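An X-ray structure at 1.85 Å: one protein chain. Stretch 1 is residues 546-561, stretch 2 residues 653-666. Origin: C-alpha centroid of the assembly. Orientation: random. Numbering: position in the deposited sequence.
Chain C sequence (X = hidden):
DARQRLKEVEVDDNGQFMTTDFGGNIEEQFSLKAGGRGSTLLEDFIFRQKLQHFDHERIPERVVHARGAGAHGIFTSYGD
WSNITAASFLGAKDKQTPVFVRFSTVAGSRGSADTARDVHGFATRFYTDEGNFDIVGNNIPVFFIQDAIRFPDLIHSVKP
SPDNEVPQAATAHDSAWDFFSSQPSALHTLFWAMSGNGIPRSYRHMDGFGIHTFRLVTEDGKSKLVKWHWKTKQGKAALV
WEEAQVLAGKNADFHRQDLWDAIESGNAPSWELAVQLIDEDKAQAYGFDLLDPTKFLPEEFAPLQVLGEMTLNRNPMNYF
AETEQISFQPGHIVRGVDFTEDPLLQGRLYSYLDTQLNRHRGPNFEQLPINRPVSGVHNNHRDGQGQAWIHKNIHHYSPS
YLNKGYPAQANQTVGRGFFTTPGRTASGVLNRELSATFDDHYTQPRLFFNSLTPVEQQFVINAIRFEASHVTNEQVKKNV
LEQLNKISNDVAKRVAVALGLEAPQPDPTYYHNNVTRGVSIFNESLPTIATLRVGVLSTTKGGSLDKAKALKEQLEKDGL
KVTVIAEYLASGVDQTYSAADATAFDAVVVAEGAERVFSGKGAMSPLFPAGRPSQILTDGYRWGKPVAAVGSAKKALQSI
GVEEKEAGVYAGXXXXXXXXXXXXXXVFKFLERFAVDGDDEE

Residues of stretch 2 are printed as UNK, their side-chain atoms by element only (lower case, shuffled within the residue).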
ATOM      1  N   ASP C 546     -45.436 -33.330 -19.332  1.00 22.10           N
ATOM      2  CA  ASP C 546     -45.296 -33.564 -20.773  1.00 27.79           C
ATOM      3  C   ASP C 546     -45.773 -32.371 -21.589  1.00 15.93           C
ATOM      4  O   ASP C 546     -45.129 -31.963 -22.558  1.00 20.31           O
ATOM      5  CB  ASP C 546     -46.059 -34.820 -21.207  1.00 23.45           C
ATOM      6  CG  ASP C 546     -45.270 -36.092 -20.970  1.00 41.88           C
ATOM      7  OD1 ASP C 546     -44.054 -36.106 -21.265  1.00 37.67           O
ATOM      8  OD2 ASP C 546     -45.866 -37.074 -20.483  1.00 48.39           O
ATOM      9  N   LYS C 547     -46.911 -31.816 -21.192  1.00 19.28           N
ATOM     10  CA  LYS C 547     -47.467 -30.661 -21.872  1.00 18.25           C
ATOM     11  C   LYS C 547     -46.590 -29.440 -21.630  1.00 23.44           C
ATOM     12  O   LYS C 547     -46.452 -28.578 -22.498  1.00 18.81           O
ATOM     13  CB  LYS C 547     -48.885 -30.392 -21.376  1.00 23.39           C
ATOM     14  CG  LYS C 547     -49.835 -31.568 -21.533  1.00 27.58           C
ATOM     15  CD  LYS C 547     -51.166 -31.273 -20.848  1.00 36.45           C
ATOM     16  CE  LYS C 547     -52.162 -32.411 -21.021  1.00 43.69           C
ATOM     17  NZ  LYS C 547     -53.369 -32.219 -20.165  1.00 36.71           N
ATOM     18  N   ALA C 548     -45.999 -29.372 -20.440  1.00 13.43           N
ATOM     19  CA  ALA C 548     -45.110 -28.268 -20.102  1.00 23.35           C
ATOM     20  C   ALA C 548     -43.887 -28.306 -21.006  1.00 17.32           C
ATOM     21  O   ALA C 548     -43.417 -27.270 -21.480  1.00 21.04           O
ATOM     22  CB  ALA C 548     -44.701 -28.343 -18.644  1.00 18.74           C
ATOM     23  N   LYS C 549     -43.383 -29.510 -21.254  1.00 20.64           N
ATOM     24  CA  LYS C 549     -42.215 -29.684 -22.107  1.00 16.94           C
ATOM     25  C   LYS C 549     -42.492 -29.213 -23.534  1.00 22.38           C
ATOM     26  O   LYS C 549     -41.622 -28.636 -24.175  1.00 17.76           O
ATOM     27  CB  LYS C 549     -41.752 -31.143 -22.115  1.00 16.72           C
ATOM     28  CG  LYS C 549     -40.621 -31.417 -23.101  1.00 41.63           C
ATOM     29  CD  LYS C 549     -40.450 -32.908 -23.382  1.00 54.80           C
ATOM     30  CE  LYS C 549     -39.525 -33.142 -24.572  1.00 51.97           C
ATOM     31  NZ  LYS C 549     -39.426 -34.583 -24.949  1.00 59.52           N
ATOM     32  N   ALA C 550     -43.706 -29.460 -24.025  1.00 25.55           N
ATOM     33  CA  ALA C 550     -44.090 -29.040 -25.374  1.00 24.71           C
ATOM     34  C   ALA C 550     -44.203 -27.520 -25.451  1.00 25.40           C
ATOM     35  O   ALA C 550     -43.710 -26.885 -26.392  1.00 17.80           O
ATOM     36  CB  ALA C 550     -45.406 -29.687 -25.778  1.00 27.03           C
ATOM     37  N   LEU C 551     -44.861 -26.946 -24.451  1.00 18.75           N
ATOM     38  CA  LEU C 551     -45.003 -25.506 -24.348  1.00 20.65           C
ATOM     39  C   LEU C 551     -43.622 -24.864 -24.393  1.00 19.91           C
ATOM     40  O   LEU C 551     -43.388 -23.891 -25.118  1.00 18.43           O
ATOM     41  CB  LEU C 551     -45.728 -25.156 -23.047  1.00 23.17           C
ATOM     42  CG  LEU C 551     -45.916 -23.686 -22.699  1.00 20.38           C
ATOM     43  CD1 LEU C 551     -46.820 -23.012 -23.711  1.00 27.74           C
ATOM     44  CD2 LEU C 551     -46.490 -23.557 -21.301  1.00 25.94           C
ATOM     45  N   LYS C 552     -42.702 -25.447 -23.632  1.00 19.67           N
ATOM     46  CA  LYS C 552     -41.342 -24.947 -23.528  1.00 22.40           C
ATOM     47  C   LYS C 552     -40.639 -24.938 -24.874  1.00 23.56           C
ATOM     48  O   LYS C 552     -40.023 -23.941 -25.255  1.00 17.09           O
ATOM     49  CB  LYS C 552     -40.551 -25.798 -22.536  1.00 16.29           C
ATOM     50  CG  LYS C 552     -39.093 -25.401 -22.394  1.00 19.32           C
ATOM     51  CD  LYS C 552     -38.429 -26.208 -21.288  1.00 24.02           C
ATOM     52  CE  LYS C 552     -36.978 -25.816 -21.105  1.00 23.08           C
ATOM     53  NZ  LYS C 552     -36.322 -26.644 -20.058  1.00 30.46           N
ATOM     54  N   GLU C 553     -40.728 -26.051 -25.594  1.00 15.98           N
ATOM     55  CA  GLU C 553     -40.022 -26.176 -26.862  1.00 20.68           C
ATOM     56  C   GLU C 553     -40.497 -25.156 -27.889  1.00 18.09           C
ATOM     57  O   GLU C 553     -39.697 -24.636 -28.658  1.00 20.91           O
ATOM     58  CB  GLU C 553     -40.120 -27.601 -27.413  1.00 26.04           C
ATOM     59  CG  GLU C 553     -39.353 -28.616 -26.581  1.00 41.11           C
ATOM     60  CD  GLU C 553     -39.298 -29.987 -27.223  1.00 69.39           C
ATOM     61  OE1 GLU C 553     -39.886 -30.156 -28.315  1.00 76.07           O
ATOM     62  OE2 GLU C 553     -38.663 -30.893 -26.637  1.00 57.36           O
ATOM     63  N   GLN C 554     -41.794 -24.868 -27.896  1.00 22.04           N
ATOM     64  CA  GLN C 554     -42.331 -23.862 -28.806  1.00 21.33           C
ATOM     65  C   GLN C 554     -41.839 -22.475 -28.415  1.00 18.69           C
ATOM     66  O   GLN C 554     -41.364 -21.713 -29.262  1.00 20.85           O
ATOM     67  CB  GLN C 554     -43.861 -23.893 -28.825  1.00 21.43           C
ATOM     68  CG  GLN C 554     -44.446 -25.184 -29.368  1.00 33.83           C
ATOM     69  CD  GLN C 554     -43.913 -25.538 -30.746  1.00 46.61           C
ATOM     70  OE1 GLN C 554     -43.957 -24.726 -31.674  1.00 36.65           O
ATOM     71  NE2 GLN C 554     -43.398 -26.756 -30.883  1.00 40.81           N
ATOM     72  N   LEU C 555     -41.961 -22.148 -27.131  1.00 19.88           N
ATOM     73  CA  LEU C 555     -41.497 -20.857 -26.640  1.00 14.84           C
ATOM     74  C   LEU C 555     -40.025 -20.657 -27.007  1.00 17.71           C
ATOM     75  O   LEU C 555     -39.646 -19.613 -27.544  1.00 17.25           O
ATOM     76  CB  LEU C 555     -41.728 -20.728 -25.135  1.00 12.78           C
ATOM     77  CG  LEU C 555     -43.189 -20.563 -24.725  1.00 14.80           C
ATOM     78  CD1 LEU C 555     -43.379 -20.742 -23.219  1.00 15.81           C
ATOM     79  CD2 LEU C 555     -43.718 -19.198 -25.180  1.00 11.44           C
ATOM     80  N   GLU C 556     -39.203 -21.666 -26.738  1.00 14.50           N
ATOM     81  CA  GLU C 556     -37.774 -21.582 -27.030  1.00 16.55           C
ATOM     82  C   GLU C 556     -37.489 -21.303 -28.506  1.00 19.98           C
ATOM     83  O   GLU C 556     -36.429 -20.788 -28.846  1.00 21.44           O
ATOM     84  CB  GLU C 556     -37.055 -22.855 -26.588  1.00 16.11           C
ATOM     85  CG  GLU C 556     -36.912 -22.984 -25.080  1.00 15.70           C
ATOM     86  CD  GLU C 556     -36.112 -24.210 -24.685  1.00 23.29           C
ATOM     87  OE1 GLU C 556     -36.184 -25.231 -25.405  1.00 29.63           O
ATOM     88  OE2 GLU C 556     -35.408 -24.149 -23.660  1.00 32.55           O
ATOM     89  N   LYS C 557     -38.431 -21.649 -29.379  1.00 24.71           N
ATOM     90  CA  LYS C 557     -38.275 -21.376 -30.806  1.00 25.43           C
ATOM     91  C   LYS C 557     -38.178 -19.884 -31.066  1.00 22.46           C
ATOM     92  O   LYS C 557     -37.453 -19.451 -31.950  1.00 22.34           O
ATOM     93  CB  LYS C 557     -39.447 -21.946 -31.607  1.00 27.20           C
ATOM     94  CG  LYS C 557     -39.456 -23.450 -31.720  1.00 33.98           C
ATOM     95  CD  LYS C 557     -40.632 -23.920 -32.555  1.00 44.37           C
ATOM     96  CE  LYS C 557     -40.601 -25.426 -32.751  1.00 53.07           C
ATOM     97  NZ  LYS C 557     -41.742 -25.891 -33.586  1.00 64.33           N
ATOM     98  N   ASP C 558     -38.923 -19.104 -30.292  1.00 15.42           N
ATOM     99  CA  ASP C 558     -39.003 -17.664 -30.501  1.00 24.74           C
ATOM    100  C   ASP C 558     -37.943 -16.939 -29.678  1.00 23.69           C
ATOM    101  O   ASP C 558     -38.058 -15.741 -29.396  1.00 24.19           O
ATOM    102  CB  ASP C 558     -40.407 -17.160 -30.151  1.00 34.68           C
ATOM    103  CG  ASP C 558     -40.733 -15.822 -30.801  1.00 42.16           C
ATOM    104  OD1 ASP C 558     -40.110 -15.486 -31.833  1.00 48.42           O
ATOM    105  OD2 ASP C 558     -41.625 -15.112 -30.285  1.00 27.44           O
ATOM    106  N   GLY C 559     -36.915 -17.680 -29.279  1.00 18.04           N
ATOM    107  CA  GLY C 559     -35.771 -17.097 -28.605  1.00 12.92           C
ATOM    108  C   GLY C 559     -35.922 -16.865 -27.115  1.00 14.24           C
ATOM    109  O   GLY C 559     -35.084 -16.194 -26.519  1.00 21.40           O
ATOM    110  N   LEU C 560     -36.973 -17.419 -26.514  1.00 10.47           N
ATOM    111  CA  LEU C 560     -37.221 -17.251 -25.077  1.00 11.59           C
ATOM    112  C   LEU C 560     -36.485 -18.284 -24.214  1.00 12.65           C
ATOM    113  O   LEU C 560     -36.228 -19.397 -24.654  1.00 16.10           O
ATOM    114  CB  LEU C 560     -38.729 -17.320 -24.790  1.00 14.98           C
ATOM    115  CG  LEU C 560     -39.596 -16.315 -25.553  1.00 19.33           C
ATOM    116  CD1 LEU C 560     -41.072 -16.658 -25.418  1.00 12.14           C
ATOM    117  CD2 LEU C 560     -39.322 -14.895 -25.062  1.00 19.17           C
ATOM    118  N   LYS C 561     -36.155 -17.897 -22.981  1.00 12.98           N
ATOM    119  CA  LYS C 561     -35.526 -18.784 -22.010  1.00 14.97           C
ATOM    120  C   LYS C 561     -36.579 -19.255 -21.023  1.00 15.99           C
ATOM    121  O   LYS C 561     -37.074 -18.478 -20.209  1.00 14.54           O
ATOM    122  CB  LYS C 561     -34.412 -18.066 -21.252  1.00 15.14           C
ATOM    123  CG  LYS C 561     -33.581 -18.995 -20.383  1.00 20.90           C
ATOM    124  CD  LYS C 561     -32.707 -18.212 -19.407  1.00 37.60           C
ATOM    125  CE  LYS C 561     -31.575 -19.078 -18.852  1.00 53.85           C
ATOM    126  NZ  LYS C 561     -32.080 -20.340 -18.239  1.00 52.12           N
ATOM    127  N   UNK C 653     -56.071 -22.594 -25.405  1.00 19.38           N
ATOM    128  CA  UNK C 653     -55.248 -23.727 -25.802  1.00 16.91           C
ATOM    129  C   UNK C 653     -53.784 -23.314 -25.922  1.00 15.29           C
ATOM    130  O   UNK C 653     -53.475 -22.125 -26.033  1.00 15.33           O
ATOM    131  c   UNK C 653     -55.748 -24.307 -27.125  1.00 21.76           C
ATOM    132  N   UNK C 654     -52.891 -24.301 -25.918  1.00 17.24           N
ATOM    133  CA  UNK C 654     -51.454 -24.037 -25.943  1.00 24.99           C
ATOM    134  C   UNK C 654     -51.076 -23.036 -27.030  1.00 24.96           C
ATOM    135  O   UNK C 654     -50.342 -22.084 -26.776  1.00 17.63           O
ATOM    136  c   UNK C 654     -50.657 -25.332 -26.122  1.00 15.30           C
ATOM    137  o   UNK C 654     -48.456 -27.239 -25.509  1.00 41.91           O
ATOM    138  n   UNK C 654     -47.604 -26.574 -27.479  1.00 33.92           N
ATOM    139  c   UNK C 654     -48.376 -26.403 -26.411  1.00 29.30           C
ATOM    140  c   UNK C 654     -49.166 -25.108 -26.347  1.00 31.25           C
ATOM    141  N   UNK C 655     -51.586 -23.250 -28.237  1.00 22.87           N
ATOM    142  CA  UNK C 655     -51.273 -22.369 -29.356  1.00 22.24           C
ATOM    143  C   UNK C 655     -51.601 -20.908 -29.060  1.00 19.81           C
ATOM    144  O   UNK C 655     -50.784 -20.027 -29.325  1.00 16.40           O
ATOM    145  c   UNK C 655     -51.980 -22.835 -30.637  1.00 38.02           C
ATOM    146  c   UNK C 655     -53.412 -23.278 -30.388  1.00 44.04           C
ATOM    147  o   UNK C 655     -53.627 -24.489 -30.166  1.00 59.66           O
ATOM    148  o   UNK C 655     -54.321 -22.417 -30.415  1.00 48.39           O
ATOM    149  N   UNK C 656     -52.789 -20.653 -28.510  1.00 15.86           N
ATOM    150  CA  UNK C 656     -53.224 -19.282 -28.248  1.00 20.25           C
ATOM    151  C   UNK C 656     -52.377 -18.628 -27.165  1.00 22.66           C
ATOM    152  O   UNK C 656     -51.977 -17.474 -27.292  1.00 13.18           O
ATOM    153  o   UNK C 656     -57.421 -19.358 -27.202  1.00 50.93           O
ATOM    154  c   UNK C 656     -54.690 -19.233 -27.807  1.00 27.18           C
ATOM    155  c   UNK C 656     -55.600 -20.259 -28.453  1.00 41.83           C
ATOM    156  c   UNK C 656     -56.925 -20.386 -27.719  1.00 36.34           C
ATOM    157  o   UNK C 656     -57.459 -21.513 -27.643  1.00 32.68           O
ATOM    158  N   UNK C 657     -52.139 -19.369 -26.087  1.00 22.14           N
ATOM    159  CA  UNK C 657     -51.353 -18.887 -24.952  1.00 14.21           C
ATOM    160  C   UNK C 657     -49.954 -18.455 -25.375  1.00 15.29           C
ATOM    161  O   UNK C 657     -49.468 -17.395 -24.966  1.00 15.49           O
ATOM    162  c   UNK C 657     -50.147 -19.640 -22.867  1.00 21.25           C
ATOM    163  c   UNK C 657     -51.240 -19.979 -23.871  1.00 20.74           C
ATOM    164  c   UNK C 657     -52.579 -20.176 -23.187  1.00 17.27           C
ATOM    165  N   UNK C 658     -49.306 -19.288 -26.181  1.00 17.23           N
ATOM    166  CA  UNK C 658     -47.982 -18.973 -26.704  1.00 13.46           C
ATOM    167  C   UNK C 658     -48.023 -17.670 -27.496  1.00 15.03           C
ATOM    168  O   UNK C 658     -47.212 -16.765 -27.269  1.00 13.83           O
ATOM    169  c   UNK C 658     -47.179 -21.361 -26.729  1.00 18.05           C
ATOM    170  c   UNK C 658     -47.452 -20.121 -27.586  1.00 15.53           C
ATOM    171  c   UNK C 658     -46.207 -19.693 -28.334  1.00 25.25           C
ATOM    172  c   UNK C 658     -47.011 -22.644 -27.524  1.00 21.14           C
ATOM    173  N   UNK C 659     -48.976 -17.577 -28.420  1.00 13.71           N
ATOM    174  CA  UNK C 659     -49.218 -16.344 -29.173  1.00 19.31           C
ATOM    175  C   UNK C 659     -49.397 -15.130 -28.271  1.00 19.55           C
ATOM    176  O   UNK C 659     -48.759 -14.099 -28.468  1.00 17.38           O
ATOM    177  c   UNK C 659     -50.615 -14.777 -32.478  1.00 48.59           C
ATOM    178  c   UNK C 659     -49.673 -15.971 -32.361  1.00 63.65           C
ATOM    179  n   UNK C 659     -51.929 -15.150 -33.072  1.00 57.78           N
ATOM    180  c   UNK C 659     -50.237 -17.036 -31.433  1.00 48.67           C
ATOM    181  c   UNK C 659     -50.475 -16.481 -30.039  1.00 22.09           C
ATOM    182  N   UNK C 660     -50.287 -15.243 -27.292  1.00 11.63           N
ATOM    183  CA  UNK C 660     -50.601 -14.106 -26.448  1.00  8.93           C
ATOM    184  C   UNK C 660     -49.459 -13.704 -25.541  1.00 12.41           C
ATOM    185  O   UNK C 660     -49.213 -12.518 -25.330  1.00 10.05           O
ATOM    186  N   UNK C 661     -48.767 -14.696 -24.994  1.00 16.96           N
ATOM    187  CA  UNK C 661     -47.628 -14.432 -24.131  1.00 13.88           C
ATOM    188  C   UNK C 661     -46.523 -13.743 -24.929  1.00 17.43           C
ATOM    189  O   UNK C 661     -45.931 -12.765 -24.476  1.00 13.28           O
ATOM    190  c   UNK C 661     -45.732 -15.499 -22.846  1.00 19.18           C
ATOM    191  c   UNK C 661     -47.108 -15.728 -23.484  1.00 17.82           C
ATOM    192  c   UNK C 661     -48.121 -16.244 -22.455  1.00  9.51           C
ATOM    193  N   UNK C 662     -46.252 -14.234 -26.130  1.00 16.26           N
ATOM    194  CA  UNK C 662     -45.219 -13.610 -26.941  1.00 12.27           C
ATOM    195  C   UNK C 662     -45.595 -12.180 -27.309  1.00 23.09           C
ATOM    196  O   UNK C 662     -44.732 -11.302 -27.356  1.00 15.64           O
ATOM    197  c   UNK C 662     -44.231 -15.788 -27.809  1.00 13.20           C
ATOM    198  c   UNK C 662     -44.888 -14.461 -28.169  1.00 13.11           C
ATOM    199  o   UNK C 662     -44.524 -16.360 -30.099  1.00 29.01           O
ATOM    200  o   UNK C 662     -43.268 -17.690 -28.882  1.00 27.72           O
ATOM    201  c   UNK C 662     -43.989 -16.677 -29.015  1.00 21.51           C
ATOM    202  N   UNK C 663     -46.883 -11.940 -27.547  1.00 16.55           N
ATOM    203  CA  UNK C 663     -47.358 -10.583 -27.794  1.00 16.28           C
ATOM    204  C   UNK C 663     -47.222  -9.704 -26.553  1.00 12.77           C
ATOM    205  O   UNK C 663     -46.749  -8.568 -26.628  1.00 13.77           O
ATOM    206  o   UNK C 663     -50.485 -11.903 -31.245  1.00 54.83           O
ATOM    207  c   UNK C 663     -48.812 -10.596 -28.293  1.00 11.15           C
ATOM    208  c   UNK C 663     -50.329 -11.220 -30.211  1.00 54.31           C
ATOM    209  o   UNK C 663     -51.282 -10.794 -29.522  1.00 62.13           O
ATOM    210  c   UNK C 663     -48.916 -10.902 -29.773  1.00 31.85           C
ATOM    211  N   UNK C 664     -47.634 -10.239 -25.411  1.00 13.32           N
ATOM    212  CA  UNK C 664     -47.583  -9.500 -24.165  1.00 13.89           C
ATOM    213  C   UNK C 664     -46.162  -9.144 -23.758  1.00 10.59           C
ATOM    214  O   UNK C 664     -45.938  -8.097 -23.149  1.00  9.46           O
ATOM    215  N   UNK C 665     -45.208 -10.010 -24.092  1.00 12.34           N
ATOM    216  CA  UNK C 665     -43.811  -9.779 -23.704  1.00 10.74           C
ATOM    217  C   UNK C 665     -43.230  -8.561 -24.394  1.00 14.53           C
ATOM    218  O   UNK C 665     -42.352  -7.903 -23.843  1.00 10.48           O
ATOM    219  c   UNK C 665     -42.937 -11.012 -23.960  1.00  8.13           C
ATOM    220  c   UNK C 665     -42.391 -13.396 -23.422  1.00 12.10           C
ATOM    221  c   UNK C 665     -43.000 -12.111 -22.896  1.00 12.81           C
ATOM    222  c   UNK C 665     -42.309 -11.685 -21.607  1.00 10.10           C
ATOM    223  N   UNK C 666     -43.725  -8.250 -25.591  1.00  8.82           N
ATOM    224  CA  UNK C 666     -43.314  -7.028 -26.285  1.00 16.42           C
ATOM    225  C   UNK C 666     -43.815  -5.783 -25.556  1.00 11.88           C
ATOM    226  O   UNK C 666     -43.087  -4.806 -25.427  1.00 13.66           O
ATOM    227  c   UNK C 666     -42.994  -7.953 -28.664  1.00 33.99           C
ATOM    228  c   UNK C 666     -43.210  -7.621 -30.143  1.00 26.14           C
ATOM    229  c   UNK C 666     -42.145  -8.279 -31.021  1.00 44.67           C
ATOM    230  c   UNK C 666     -43.784  -7.022 -27.746  1.00 20.00           C
ATOM    231  n   UNK C 666     -42.142  -7.759 -32.424  1.00 45.48           N
TER

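Position 653 carries a single side-chain carbon, out of reach of stretch 1, and is therefore alanine. Ala653 occupies the N-cap position, and the helix that follows supplies all the contacts. Position 654 has three carbons, the last bearing one oxygen and one nitrogen: a glutamine. Its extended chain reaches the first stretch, where Gln654 OE1 lies 3.9 Å from Ala550 CB and 3.8 Å from Leu551 N. That backbone nitrogen is already spent within its own helix on Lys547 O, at 3.0 Å, and no hydrogen bond links the stretches here. Gln654 CG also packs 4.1 Å from Leu551 CD1.

Position 655 shows two carbons, the second with two oxygens, and its CA-to-CB bond points away from stretch 1; it is aspartate. At 656 three carbons end in two oxygens, giving glutamate, likewise without contact. Instead it turns back to the helix start, Glu656 OE2 accepting a hydrogen bond from Ala653 N at 2.8 Å. Position 657 has three carbons, one carrying the other two, which is valine; although its CA-to-CB bond points toward stretch 1, its side chain approaches no nearer than 4.8 Å.

Four carbons at 658 fork at the first, with one arm two carbons long, the signature of isoleucine. It is a central apolar contact: Ile658 CG1 lies 3.5 Å from Leu551 CD1, Ile658 CD1 3.6 Å from Gln554 CB, and Ile658 CG2 4.0 Å from Leu555 CD2. Position 659 has four carbons in a row ending in nitrogen, a lysine whose CA-to-CB bond points away. Position 660 has no side-chain atoms and is glycine. At 661 three carbons branch from the first, again valine, with its nearest side-chain approach 4.8 Å.

Position 662 has three carbons, the last with two oxygens, and meets Leu555, Asp558 and Leu560; it is glutamate. Glu662 CG lies 4.1 Å from Leu560 CD1, but Asp558 OD2 is only 3.2 Å from Glu662 OE1, a close approach of two acceptors and like charges rather than a hydrogen bond. Position 663, with three carbons and two terminal oxygens, is also glutamate; it faces no partner in stretch 1, and Glu663 OE2 forms a long salt bridge with Lys659 NZ at 4.0 Å. Position 664 lacks a side chain and is glycine. Four carbons forked at the second identify 665 as leucine, with Leu665 CD1 3.8 Å from Leu560 CD2. Position 666, four carbons in a row ending in nitrogen, is an exposed lysine beyond reach.

The contact joins two helices whose N-to-C directions differ by 41°, with axes approaching to 10.7 Å. Positions 654, 658, 662 and 665, spaced about one turn apart, present one side of the second helix to stretch 1. Packing rather than hydrogen bonding characterises the 468 Å² buried: Leu551 and Leu555 meet Ile658, while Leu560, beyond the first helix, meets Leu665.

Stretch 2 (653-666) AQDEVIKGVEEGLK
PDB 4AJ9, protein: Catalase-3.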